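Local coordinates for protein profilin (Schizosaccharomyces pombe, PDB 3D9Y) that binds monomeric actin and so controls its polymerisation, also binds PIP2, and is essential for cytokinesis in fission yeast, at residues Gln84-Ile89 and Val99-Glu104; Leu12-Ile17 and Ala112-Ala117; Phe37-Gln42 and Ile63-Lys68. All blocks are in the same frame, centred on the assembly; numbering follows the deposited sequence.

Contact 1: residues Gln84-Ile89 and Val99-Glu104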
ATOM      1  N   GLN A  84      11.975  10.883   2.871  1.00 15.29           N
ATOM      2  CA  GLN A  84      13.239  10.682   3.549  1.00 16.17           C
ATOM      3  C   GLN A  84      13.575   9.186   3.502  1.00 16.74           C
ATOM      4  O   GLN A  84      13.440   8.558   2.444  1.00 17.51           O
ATOM      5  CB  GLN A  84      13.203  11.262   4.971  1.00 16.37           C
ATOM      6  CG  GLN A  84      12.985  12.781   5.012  1.00 17.45           C
ATOM      7  CD  GLN A  84      11.544  13.187   5.278  1.00 18.58           C
ATOM      8  OE1 GLN A  84      10.945  12.767   6.271  1.00 20.13           O
ATOM      9  NE2 GLN A  84      10.987  14.022   4.403  1.00 18.28           N
ATOM     10  N   LYS A  85      13.955   8.596   4.631  1.00 16.98           N
ATOM     11  CA  LYS A  85      14.413   7.210   4.631  1.00 16.98           C
ATOM     12  C   LYS A  85      13.275   6.231   4.941  1.00 16.95           C
ATOM     13  O   LYS A  85      13.494   5.016   5.055  1.00 17.46           O
ATOM     14  CB  LYS A  85      15.603   7.049   5.591  1.00 17.63           C
ATOM     15  CG  LYS A  85      16.875   7.750   5.095  1.00 18.69           C
ATOM     16  CD  LYS A  85      16.879   9.259   5.380  1.00 19.91           C
ATOM     17  CE  LYS A  85      17.909  10.021   4.543  1.00 20.62           C
ATOM     18  NZ  LYS A  85      17.424  10.289   3.159  1.00 21.98           N
ATOM     19  N   GLU A  86      12.053   6.748   5.054  1.00 16.09           N
ATOM     20  CA  GLU A  86      10.871   5.895   5.159  1.00 15.83           C
ATOM     21  C   GLU A  86      10.214   5.771   3.787  1.00 14.80           C
ATOM     22  O   GLU A  86      10.641   6.413   2.820  1.00 14.59           O
ATOM     23  CB  GLU A  86       9.893   6.467   6.185  1.00 15.88           C
ATOM     24  CG  GLU A  86      10.550   6.795   7.532  1.00 16.39           C
ATOM     25  CD  GLU A  86       9.574   7.324   8.566  1.00 17.46           C
ATOM     26  OE1 GLU A  86       9.203   8.516   8.501  1.00 21.31           O
ATOM     27  OE2 GLU A  86       9.212   6.557   9.481  1.00 22.50           O
ATOM     28  N   GLY A  87       9.180   4.948   3.690  1.00 14.09           N
ATOM     29  CA  GLY A  87       8.488   4.798   2.416  1.00 14.10           C
ATOM     30  C   GLY A  87       7.207   4.011   2.510  1.00 13.83           C
ATOM     31  O   GLY A  87       6.751   3.636   3.602  1.00 13.25           O
ATOM     32  N   ILE A  88       6.635   3.771   1.345  1.00 13.82           N
ATOM     33  CA  ILE A  88       5.308   3.225   1.228  1.00 14.21           C
ATOM     34  C   ILE A  88       5.298   2.294   0.026  1.00 13.73           C
ATOM     35  O   ILE A  88       5.868   2.617  -1.012  1.00 12.11           O
ATOM     36  CB  ILE A  88       4.274   4.384   1.094  1.00 15.61           C
ATOM     37  CG1 ILE A  88       2.854   3.899   1.371  1.00 17.22           C
ATOM     38  CG2 ILE A  88       4.374   5.078  -0.250  1.00 16.48           C
ATOM     39  CD1 ILE A  88       2.388   4.164   2.774  1.00 19.38           C
ATOM     40  N   ILE A  89       4.675   1.132   0.210  1.00 13.34           N
ATOM     41  CA  ILE A  89       4.543   0.099  -0.828  1.00 13.48           C
ATOM     42  C   ILE A  89       3.061  -0.205  -1.016  1.00 13.83           C
ATOM     43  O   ILE A  89       2.393  -0.647  -0.074  1.00 14.24           O
ATOM     44  CB  ILE A  89       5.212  -1.198  -0.367  1.00 13.70           C
ATOM     45  CG1 ILE A  89       6.676  -0.960   0.021  1.00 14.35           C
ATOM     46  CG2 ILE A  89       5.033  -2.332  -1.431  1.00 13.13           C
ATOM     47  CD1 ILE A  89       7.612  -0.510  -1.096  1.00 12.85           C
ATOM     48  N   VAL A  99      -1.522  -1.593   1.321  1.00 13.89           N
ATOM     49  CA  VAL A  99      -0.720  -0.406   1.579  1.00 13.76           C
ATOM     50  C   VAL A  99       0.174  -0.658   2.806  1.00 14.17           C
ATOM     51  O   VAL A  99      -0.339  -0.832   3.915  1.00 12.90           O
ATOM     52  CB  VAL A  99      -1.630   0.792   1.843  1.00 14.13           C
ATOM     53  CG1 VAL A  99      -0.828   2.046   2.092  1.00 14.31           C
ATOM     54  CG2 VAL A  99      -2.591   1.002   0.668  1.00 14.58           C
ATOM     55  N   SER A 100       1.491  -0.635   2.601  1.00 13.70           N
ATOM     56  CA  SER A 100       2.489  -0.872   3.670  1.00 14.20           C
ATOM     57  C   SER A 100       3.462   0.301   3.840  1.00 14.67           C
ATOM     58  O   SER A 100       4.119   0.681   2.891  1.00 14.33           O
ATOM     59  CB  SER A 100       3.303  -2.132   3.335  1.00 14.01           C
ATOM     60  OG  SER A 100       2.517  -3.313   3.467  1.00 14.50           O
ATOM     61  N   HIS A 101       3.547   0.857   5.047  1.00 14.62           N
ATOM     62  CA  HIS A 101       4.560   1.860   5.403  1.00 14.69           C
ATOM     63  C   HIS A 101       5.730   1.160   6.101  1.00 14.75           C
ATOM     64  O   HIS A 101       5.504   0.269   6.928  1.00 14.97           O
ATOM     65  CB  HIS A 101       3.937   2.912   6.343  1.00 14.93           C
ATOM     66  CG  HIS A 101       4.859   4.034   6.709  1.00 14.87           C
ATOM     67  ND1 HIS A 101       4.782   5.285   6.129  1.00 15.64           N
ATOM     68  CD2 HIS A 101       5.859   4.106   7.620  1.00 14.68           C
ATOM     69  CE1 HIS A 101       5.701   6.070   6.658  1.00 14.37           C
ATOM     70  NE2 HIS A 101       6.370   5.379   7.562  1.00 17.83           N
ATOM     71  N   TYR A 102       6.960   1.561   5.786  1.00 14.05           N
ATOM     72  CA  TYR A 102       8.155   1.044   6.455  1.00 14.88           C
ATOM     73  C   TYR A 102       9.058   2.165   7.007  1.00 15.15           C
ATOM     74  O   TYR A 102       9.154   3.239   6.411  1.00 15.77           O
ATOM     75  CB  TYR A 102       8.935   0.105   5.524  1.00 15.40           C
ATOM     76  CG  TYR A 102       9.505   0.767   4.281  1.00 14.80           C
ATOM     77  CD1 TYR A 102      10.800   1.256   4.275  1.00 15.63           C
ATOM     78  CD2 TYR A 102       8.755   0.881   3.109  1.00 16.39           C
ATOM     79  CE1 TYR A 102      11.344   1.864   3.156  1.00 16.36           C
ATOM     80  CE2 TYR A 102       9.298   1.483   1.976  1.00 15.88           C
ATOM     81  CZ  TYR A 102      10.597   1.969   2.011  1.00 16.43           C
ATOM     82  OH  TYR A 102      11.165   2.585   0.918  1.00 17.32           O
ATOM     83  N   PRO A 103       9.693   1.930   8.173  1.00 15.50           N
ATOM     84  CA  PRO A 103      10.629   2.871   8.791  1.00 15.78           C
ATOM     85  C   PRO A 103      12.046   2.807   8.221  1.00 16.20           C
ATOM     86  O   PRO A 103      12.345   1.941   7.404  1.00 15.94           O
ATOM     87  CB  PRO A 103      10.648   2.407  10.246  1.00 15.71           C
ATOM     88  CG  PRO A 103      10.482   0.946  10.143  1.00 15.64           C
ATOM     89  CD  PRO A 103       9.500   0.740   9.027  1.00 15.46           C
ATOM     90  N   GLU A 104      12.918   3.705   8.691  1.00 16.46           N
ATOM     91  CA  GLU A 104      14.299   3.799   8.192  1.00 17.33           C
ATOM     92  C   GLU A 104      15.114   2.502   8.303  1.00 17.55           C
ATOM     93  O   GLU A 104      16.058   2.284   7.537  1.00 17.79           O
ATOM     94  CB  GLU A 104      15.061   4.937   8.900  1.00 17.35           C
ATOM     95  CG  GLU A 104      15.206   4.774  10.419  1.00 18.24           C
ATOM     96  CD  GLU A 104      16.335   5.605  11.009  1.00 18.33           C
ATOM     97  OE1 GLU A 104      16.673   6.666  10.438  1.00 19.95           O
ATOM     98  OE2 GLU A 104      16.890   5.198  12.050  1.00 21.09           O
TER
HETATM   99  O   HOH W   1      14.610   2.890   4.772  1.00 35.62           O
HETATM  100  O   HOH W   2      13.274   4.941   1.501  1.00 54.80           O
HETATM  101  O   HOH W   3       9.285   2.634  -1.230  1.00 26.48           O

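Contact 2: residues Leu12-Ile17 and Ala112-Ala117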
ATOM      1  N   LEU A  12       2.202  -5.991  10.014  1.00 14.28           N
ATOM      2  CA  LEU A  12       2.852  -5.457  11.225  1.00 14.48           C
ATOM      3  C   LEU A  12       3.625  -6.517  12.025  1.00 14.47           C
ATOM      4  O   LEU A  12       4.674  -6.212  12.620  1.00 14.72           O
ATOM      5  CB  LEU A  12       1.846  -4.760  12.140  1.00 14.12           C
ATOM      6  CG  LEU A  12       1.044  -3.584  11.587  1.00 15.85           C
ATOM      7  CD1 LEU A  12       0.294  -2.884  12.693  1.00 15.43           C
ATOM      8  CD2 LEU A  12       1.931  -2.631  10.873  1.00 17.56           C
ATOM      9  N   GLY A  13       3.122  -7.748  12.038  1.00 14.44           N
ATOM     10  CA  GLY A  13       3.740  -8.817  12.810  1.00 13.99           C
ATOM     11  C   GLY A  13       5.131  -9.207  12.333  1.00 13.79           C
ATOM     12  O   GLY A  13       5.863  -9.872  13.058  1.00 13.32           O
ATOM     13  N   THR A  14       5.497  -8.786  11.121  1.00 13.69           N
ATOM     14  CA  THR A  14       6.827  -9.067  10.590  1.00 13.89           C
ATOM     15  C   THR A  14       7.934  -8.244  11.251  1.00 13.87           C
ATOM     16  O   THR A  14       9.102  -8.620  11.180  1.00 13.70           O
ATOM     17  CB  THR A  14       6.914  -8.777   9.086  1.00 13.84           C
ATOM     18  OG1 THR A  14       6.787  -7.356   8.862  1.00 13.54           O
ATOM     19  CG2 THR A  14       5.838  -9.553   8.326  1.00 13.98           C
ATOM     20  N   GLY A  15       7.586  -7.090  11.822  1.00 13.54           N
ATOM     21  CA  GLY A  15       8.589  -6.186  12.388  1.00 14.54           C
ATOM     22  C   GLY A  15       9.254  -5.268  11.370  1.00 14.91           C
ATOM     23  O   GLY A  15      10.087  -4.438  11.737  1.00 15.10           O
ATOM     24  N   LYS A  16       8.873  -5.392  10.097  1.00 15.27           N
ATOM     25  CA  LYS A  16       9.483  -4.621   9.009  1.00 15.75           C
ATOM     26  C   LYS A  16       8.556  -3.526   8.460  1.00 15.78           C
ATOM     27  O   LYS A  16       9.008  -2.617   7.760  1.00 15.52           O
ATOM     28  CB  LYS A  16       9.874  -5.551   7.853  1.00 16.42           C
ATOM     29  CG  LYS A  16      10.664  -6.813   8.232  1.00 18.40           C
ATOM     30  CD  LYS A  16      12.116  -6.559   8.524  1.00 20.55           C
ATOM     31  CE  LYS A  16      12.865  -7.897   8.680  1.00 20.86           C
ATOM     32  NZ  LYS A  16      14.324  -7.726   8.853  1.00 21.04           N
ATOM     33  N   ILE A  17       7.262  -3.650   8.743  1.00 15.76           N
ATOM     34  CA  ILE A  17       6.236  -2.751   8.249  1.00 16.35           C
ATOM     35  C   ILE A  17       5.520  -2.216   9.465  1.00 16.67           C
ATOM     36  O   ILE A  17       4.969  -2.994  10.225  1.00 16.32           O
ATOM     37  CB  ILE A  17       5.254  -3.501   7.348  1.00 15.74           C
ATOM     38  CG1 ILE A  17       5.960  -3.871   6.037  1.00 16.28           C
ATOM     39  CG2 ILE A  17       3.993  -2.665   7.084  1.00 16.18           C
ATOM     40  CD1 ILE A  17       5.228  -4.911   5.193  1.00 17.41           C
ATOM     41  N   ALA A 112       8.841  -4.218   0.168  1.00 12.00           N
ATOM     42  CA  ALA A 112       8.268  -4.612  -1.119  1.00 12.60           C
ATOM     43  C   ALA A 112       8.072  -6.123  -1.222  1.00 11.94           C
ATOM     44  O   ALA A 112       7.016  -6.587  -1.646  1.00 12.06           O
ATOM     45  CB  ALA A 112       9.132  -4.120  -2.258  1.00 12.44           C
ATOM     46  N   LYS A 113       9.091  -6.896  -0.854  1.00 12.41           N
ATOM     47  CA  LYS A 113       9.033  -8.359  -0.994  1.00 12.72           C
ATOM     48  C   LYS A 113       7.898  -8.937  -0.146  1.00 12.20           C
ATOM     49  O   LYS A 113       7.117  -9.758  -0.618  1.00 12.41           O
ATOM     50  CB  LYS A 113      10.371  -9.000  -0.608  1.00 13.07           C
ATOM     51  CG  LYS A 113      11.442  -8.865  -1.695  1.00 15.02           C
ATOM     52  CD  LYS A 113      12.866  -9.047  -1.148  1.00 15.21           C
ATOM     53  CE  LYS A 113      13.921  -8.634  -2.163  1.00 16.15           C
ATOM     54  NZ  LYS A 113      15.237  -8.297  -1.533  1.00 17.39           N
ATOM     55  N   ILE A 114       7.780  -8.462   1.091  1.00 11.36           N
ATOM     56  CA  ILE A 114       6.711  -8.925   1.981  1.00 11.36           C
ATOM     57  C   ILE A 114       5.321  -8.588   1.410  1.00 11.37           C
ATOM     58  O   ILE A 114       4.444  -9.452   1.325  1.00 11.64           O
ATOM     59  CB  ILE A 114       6.880  -8.304   3.393  1.00 10.80           C
ATOM     60  CG1 ILE A 114       8.097  -8.917   4.082  1.00 10.95           C
ATOM     61  CG2 ILE A 114       5.615  -8.500   4.268  1.00 10.07           C
ATOM     62  CD1 ILE A 114       8.657  -8.102   5.196  1.00 12.28           C
ATOM     63  N   THR A 115       5.143  -7.338   0.994  1.00 11.42           N
ATOM     64  CA  THR A 115       3.823  -6.851   0.548  1.00 11.49           C
ATOM     65  C   THR A 115       3.438  -7.466  -0.798  1.00 12.10           C
ATOM     66  O   THR A 115       2.292  -7.896  -0.978  1.00 11.81           O
ATOM     67  CB  THR A 115       3.703  -5.339   0.631  1.00 12.47           C
ATOM     68  OG1 THR A 115       4.167  -4.791   1.809  1.00  7.86           O
ATOM     69  CG2 THR A 115       2.522  -4.795   0.070  1.00 16.13           C
ATOM     70  N   GLU A 116       4.400  -7.575  -1.709  1.00 11.32           N
ATOM     71  CA  GLU A 116       4.154  -8.247  -3.003  1.00 11.29           C
ATOM     72  C   GLU A 116       3.787  -9.722  -2.811  1.00 11.13           C
ATOM     73  O   GLU A 116       2.958 -10.252  -3.523  1.00 11.56           O
ATOM     74  CB  GLU A 116       5.371  -8.132  -3.921  1.00 11.13           C
ATOM     75  CG  GLU A 116       5.686  -6.688  -4.373  1.00 11.94           C
ATOM     76  CD  GLU A 116       4.860  -6.162  -5.562  1.00 14.17           C
ATOM     77  OE1 GLU A 116       3.986  -6.877  -6.098  1.00 14.82           O
ATOM     78  OE2 GLU A 116       5.105  -4.992  -5.971  1.00 12.62           O
ATOM     79  N   ALA A 117       4.440 -10.381  -1.862  1.00 11.42           N
ATOM     80  CA  ALA A 117       4.182 -11.796  -1.588  1.00 11.83           C
ATOM     81  C   ALA A 117       2.784 -11.988  -1.028  1.00 12.21           C
ATOM     82  O   ALA A 117       2.060 -12.897  -1.461  1.00 12.49           O
ATOM     83  CB  ALA A 117       5.228 -12.339  -0.634  1.00 10.85           C
TER

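Contact 3: residues Phe37-Gln42 and Ile63-Lys68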
ATOM      1  N   PHE A  37      -3.558   5.119  11.097  1.00 28.48           N
ATOM      2  CA  PHE A  37      -3.275   5.135   9.671  1.00 28.78           C
ATOM      3  C   PHE A  37      -4.576   5.308   8.880  1.00 28.92           C
ATOM      4  O   PHE A  37      -5.069   4.393   8.185  1.00 29.41           O
ATOM      5  CB  PHE A  37      -2.514   3.855   9.291  1.00 28.79           C
ATOM      6  CG  PHE A  37      -1.733   3.955   8.006  1.00 28.41           C
ATOM      7  CD1 PHE A  37      -1.864   2.977   7.028  1.00 29.45           C
ATOM      8  CD2 PHE A  37      -0.844   4.995   7.789  1.00 29.08           C
ATOM      9  CE1 PHE A  37      -1.140   3.056   5.837  1.00 29.03           C
ATOM     10  CE2 PHE A  37      -0.124   5.087   6.602  1.00 28.87           C
ATOM     11  CZ  PHE A  37      -0.268   4.110   5.628  1.00 28.98           C
ATOM     12  N   ASN A  38      -5.132   6.515   8.998  1.00 29.08           N
ATOM     13  CA  ASN A  38      -6.442   6.818   8.426  1.00 29.43           C
ATOM     14  C   ASN A  38      -6.369   7.328   6.990  1.00 29.47           C
ATOM     15  O   ASN A  38      -5.898   8.439   6.734  1.00 28.69           O
ATOM     16  CB  ASN A  38      -7.172   7.825   9.321  1.00 29.51           C
ATOM     17  CG  ASN A  38      -7.286   7.348  10.758  1.00 30.22           C
ATOM     18  OD1 ASN A  38      -7.176   6.155  11.037  1.00 31.67           O
ATOM     19  ND2 ASN A  38      -7.496   8.281  11.678  1.00 31.67           N
ATOM     20  N   LEU A  39      -6.844   6.501   6.057  1.00 29.80           N
ATOM     21  CA  LEU A  39      -6.908   6.864   4.638  1.00 29.91           C
ATOM     22  C   LEU A  39      -8.305   7.368   4.276  1.00 30.15           C
ATOM     23  O   LEU A  39      -9.302   6.698   4.534  1.00 30.56           O
ATOM     24  CB  LEU A  39      -6.567   5.662   3.761  1.00 29.87           C
ATOM     25  CG  LEU A  39      -5.311   4.859   4.107  1.00 29.86           C
ATOM     26  CD1 LEU A  39      -5.106   3.786   3.062  1.00 30.25           C
ATOM     27  CD2 LEU A  39      -4.084   5.746   4.212  1.00 30.55           C
ATOM     28  N   SER A  40      -8.373   8.541   3.663  1.00 30.35           N
ATOM     29  CA  SER A  40      -9.656   9.161   3.324  1.00 30.42           C
ATOM     30  C   SER A  40     -10.230   8.606   2.018  1.00 30.54           C
ATOM     31  O   SER A  40      -9.478   8.087   1.187  1.00 30.16           O
ATOM     32  CB  SER A  40      -9.486  10.671   3.214  1.00 30.65           C
ATOM     33  OG  SER A  40      -8.647  11.015   2.126  1.00 31.02           O
ATOM     34  N   PRO A  41     -11.565   8.728   1.821  1.00 30.57           N
ATOM     35  CA  PRO A  41     -12.192   8.306   0.563  1.00 30.27           C
ATOM     36  C   PRO A  41     -11.492   8.891  -0.649  1.00 30.10           C
ATOM     37  O   PRO A  41     -11.264   8.198  -1.642  1.00 29.90           O
ATOM     38  CB  PRO A  41     -13.608   8.874   0.671  1.00 30.50           C
ATOM     39  CG  PRO A  41     -13.879   8.915   2.130  1.00 30.53           C
ATOM     40  CD  PRO A  41     -12.565   9.267   2.767  1.00 30.76           C
ATOM     41  N   GLN A  42     -11.140  10.166  -0.546  1.00 29.73           N
ATOM     42  CA  GLN A  42     -10.503  10.881  -1.635  1.00 29.69           C
ATOM     43  C   GLN A  42      -9.122  10.287  -1.928  1.00 29.09           C
ATOM     44  O   GLN A  42      -8.744  10.114  -3.092  1.00 29.43           O
ATOM     45  CB  GLN A  42     -10.406  12.372  -1.298  1.00 29.88           C
ATOM     46  CG  GLN A  42     -11.771  13.114  -1.275  1.00 30.93           C
ATOM     47  CD  GLN A  42     -12.547  13.006   0.047  1.00 31.26           C
ATOM     48  OE1 GLN A  42     -12.125  12.347   0.996  1.00 31.08           O
ATOM     49  NE2 GLN A  42     -13.702  13.667   0.100  1.00 31.37           N
ATOM     50  N   ILE A  63      -0.348  10.358  -2.144  1.00 18.59           N
ATOM     51  CA  ILE A  63      -0.882  11.031  -0.958  1.00 18.95           C
ATOM     52  C   ILE A  63      -1.715  10.058  -0.134  1.00 18.70           C
ATOM     53  O   ILE A  63      -2.783   9.632  -0.571  1.00 18.77           O
ATOM     54  CB  ILE A  63      -1.742  12.266  -1.320  1.00 19.01           C
ATOM     55  CG1 ILE A  63      -0.965  13.197  -2.269  1.00 19.35           C
ATOM     56  CG2 ILE A  63      -2.152  13.004  -0.053  1.00 18.76           C
ATOM     57  CD1 ILE A  63      -1.578  14.576  -2.467  1.00 19.74           C
ATOM     58  N   LEU A  64      -1.217   9.702   1.050  1.00 19.07           N
ATOM     59  CA  LEU A  64      -1.928   8.791   1.961  1.00 19.40           C
ATOM     60  C   LEU A  64      -1.709   9.209   3.419  1.00 19.22           C
ATOM     61  O   LEU A  64      -0.601   9.596   3.804  1.00 18.82           O
ATOM     62  CB  LEU A  64      -1.462   7.348   1.761  1.00 19.70           C
ATOM     63  CG  LEU A  64      -1.591   6.750   0.353  1.00 20.40           C
ATOM     64  CD1 LEU A  64      -0.649   5.592   0.172  1.00 20.35           C
ATOM     65  CD2 LEU A  64      -3.015   6.322   0.071  1.00 21.77           C
ATOM     66  N   ALA A  65      -2.772   9.127   4.216  1.00 19.35           N
ATOM     67  CA  ALA A  65      -2.743   9.558   5.613  1.00 19.51           C
ATOM     68  C   ALA A  65      -2.166  10.967   5.745  1.00 19.51           C
ATOM     69  O   ALA A  65      -1.326  11.233   6.603  1.00 19.76           O
ATOM     70  CB  ALA A  65      -1.956   8.563   6.463  1.00 19.71           C
ATOM     71  N   GLY A  66      -2.616  11.867   4.876  1.00 19.80           N
ATOM     72  CA  GLY A  66      -2.232  13.273   4.953  1.00 19.58           C
ATOM     73  C   GLY A  66      -0.771  13.555   4.639  1.00 19.59           C
ATOM     74  O   GLY A  66      -0.270  14.634   4.945  1.00 19.35           O
ATOM     75  N   GLN A  67      -0.098  12.597   4.005  1.00 19.45           N
ATOM     76  CA  GLN A  67       1.325  12.692   3.705  1.00 19.14           C
ATOM     77  C   GLN A  67       1.561  12.472   2.214  1.00 18.67           C
ATOM     78  O   GLN A  67       0.959  11.576   1.632  1.00 19.14           O
ATOM     79  CB  GLN A  67       2.068  11.612   4.480  1.00 19.70           C
ATOM     80  CG  GLN A  67       3.567  11.799   4.549  1.00 20.58           C
ATOM     81  CD  GLN A  67       4.006  12.575   5.772  1.00 22.19           C
ATOM     82  OE1 GLN A  67       4.984  12.212   6.428  1.00 25.11           O
ATOM     83  NE2 GLN A  67       3.282  13.640   6.098  1.00 22.74           N
ATOM     84  N   LYS A  68       2.432  13.276   1.604  1.00 17.88           N
ATOM     85  CA  LYS A  68       2.794  13.107   0.193  1.00 17.52           C
ATOM     86  C   LYS A  68       4.178  12.479   0.074  1.00 16.97           C
ATOM     87  O   LYS A  68       5.163  13.045   0.556  1.00 17.28           O
ATOM     88  CB  LYS A  68       2.770  14.437  -0.578  1.00 17.48           C
ATOM     89  CG  LYS A  68       3.239  14.287  -2.031  1.00 18.19           C
ATOM     90  CD  LYS A  68       3.115  15.561  -2.844  1.00 18.35           C
ATOM     91  CE  LYS A  68       1.683  15.836  -3.261  1.00 19.43           C
ATOM     92  NZ  LYS A  68       1.630  16.780  -4.408  1.00 20.02           N
TER

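Contact 1: residues Gln84-Ile89 and Val99-Glu104
Tyr102 lays its ring over the backbone of Gly87, joining the two antiparallel strands, 86-92 and 96-102, of a beta hairpin in the central sheet of the profilin fold. CG takes the crowded position between the backbone N and the carbonyl carbon (chi1 64°), and from there the ring extends over Gly87. Gly87 N sits over the middle of the ring, and Gly87 CA makes a CH-pi contact with the same face, 3.8 Å from the ring centroid. Glycine suits this place because a CB would run into Tyr102 OH. That hydroxyl is bridged by a water to Glu86 O and by a second one, more weakly, to Ile88 O. Beside the ring, Ile89 CD1 packs 4.0 Å from Tyr102 CE2, the two side chains crossing at about a right angle; Ala111 of helix 108-125 touches both.

Two pairs of backbone bonds hold the strands together, Gly87 with Tyr102 and Ile89 with Ser100, the latter pair 2.8 Å each way between N and O. The non-hydrogen-bonded pair Ile88 and His101 turns its side chains to the other face of the sheet. There Ile88 CG1 is anti to the backbone N (chi1 -164°), and its branched chain carries CD1 to within 3.9 Å of Val99 CG1. The imidazole of His101 has Gly87 O over one face, toward the rim. Glu86 OE2 lies in the plane of that ring, at its edge, 3.6 Å from His101 NE2, with the carboxylate turned 89° from the imidazole.

Contact 2: residues Leu12-Ile17 and Ala112-Ala117
Ile17 and Ile114 make the apolar heart of this contact, sliding past each other in opposite directions until Ile17 CD1 rests 3.7 Å from Ile114 CG2. Ile114 CD1 meets the aliphatic start of Lys16, 3.9 Å from Lys16 CG, the two chains crossing at about a right angle. Thr14 approaches Ile114 tip to tip, its CG2 4.2 Å from Ile114 CG2. The branched Ile114 suits this interface, since CG2 meets Ile17 and Thr14 while CD1 meets Lys16; Leu11 of helix 3-12 packs on both isoleucines.

In the profilin fold the N- and C-terminal helices lie on the same side of the sheet, and residues 12-17 lead from the first of them to strand 19-24, passing alongside helix 108-125. In the family the surface between these helices binds proline-rich ligands.

The polar bonds run within the loop or to residues beyond the two segments. A type I turn spans Leu12 to Gly15, where positive phi favours glycine. Thr14 OG1 accepts from Lys16 N at 3.1 Å, closing an ST turn, and also bonds to Leu11 O. An alanine at Thr14 would probably leave Lys16 N without this acceptor and open a small gap beside Ile114. Lys16 turns at chi2, away from Ile114 beyond CG, and NZ forms a salt bridge with Glu110. Thr115 OG1, beside its own backbone N, hydrogen-bonds to Ala111 O and probably to Ser100 OG, while Ile17 CD1 packs 3.5 Å from this same Thr115 OG1.

Contact 3: residues Phe37-Gln42 and Ile63-Lys68
Leu39 and Ala65 meet in the close-packed part of this contact, where Leu39 CD2 comes within 3.6 Å of Ala65 N. The same methyl lies 3.9 Å from Leu64 CB, with the two leucine side chains crossing at an angle. It also stands over one face of the Phe37 ring, toward the rim. Phe37 has CG anti to the backbone N (chi1 -159°), and its CE2 reaches to 3.9 Å from Ala65 CB. The small alanine tolerates the positive phi of this turn position better than a bulkier residue probably would; its one methyl meets the ring while its CA donates a CH...O contact to Asn38 O, 3.5 Å away with an angle of 152° at the hydrogen.

Packing loosens outward. The side chain of Asn38 heads away from residues 63-68, and only the backbone of that residue takes part. Gly66, at the solvent-exposed tip of the turn, accepts positive phi readily. Glu43 of helix 41-52 links the two parts: its carboxylate accepts hydrogen bonds from Ala65 N, Gly66 N and Ser40 N. Ser40 is the N-cap of that helix; its short side chain caps a backbone N in the first turn through OG, which with the Glu43 bond is consistent with a capping box.

Leu64 to Gln67 form a type I' turn, closed by paired backbone bonds between its end residues: the two-residue connection of a tight beta hairpin.

How the contacts relate
The hairpin of contact 1 lies between the other two contacts, which address opposite faces of its strands. On one face, Ser100 OG and Thr115 OG1 are 2.8 Å apart in a probable hydrogen bond that ties contact 1 to contact 2. Ile17 CG2 also packs 3.3 Å from the backbone His101 O. On the other face, Phe37 of contact 3 packs on the hairpin, its CE1 3.9 Å and Leu64 CD1 4.0 Å from Val99 CG1. Contacts 2 and 3 do not touch: their centres are about 20 Å apart and their nearest atoms about 8 Å. Along the chain, contact 2 closes a long loop that contains both others, contact 3 closing before contact 1 opens.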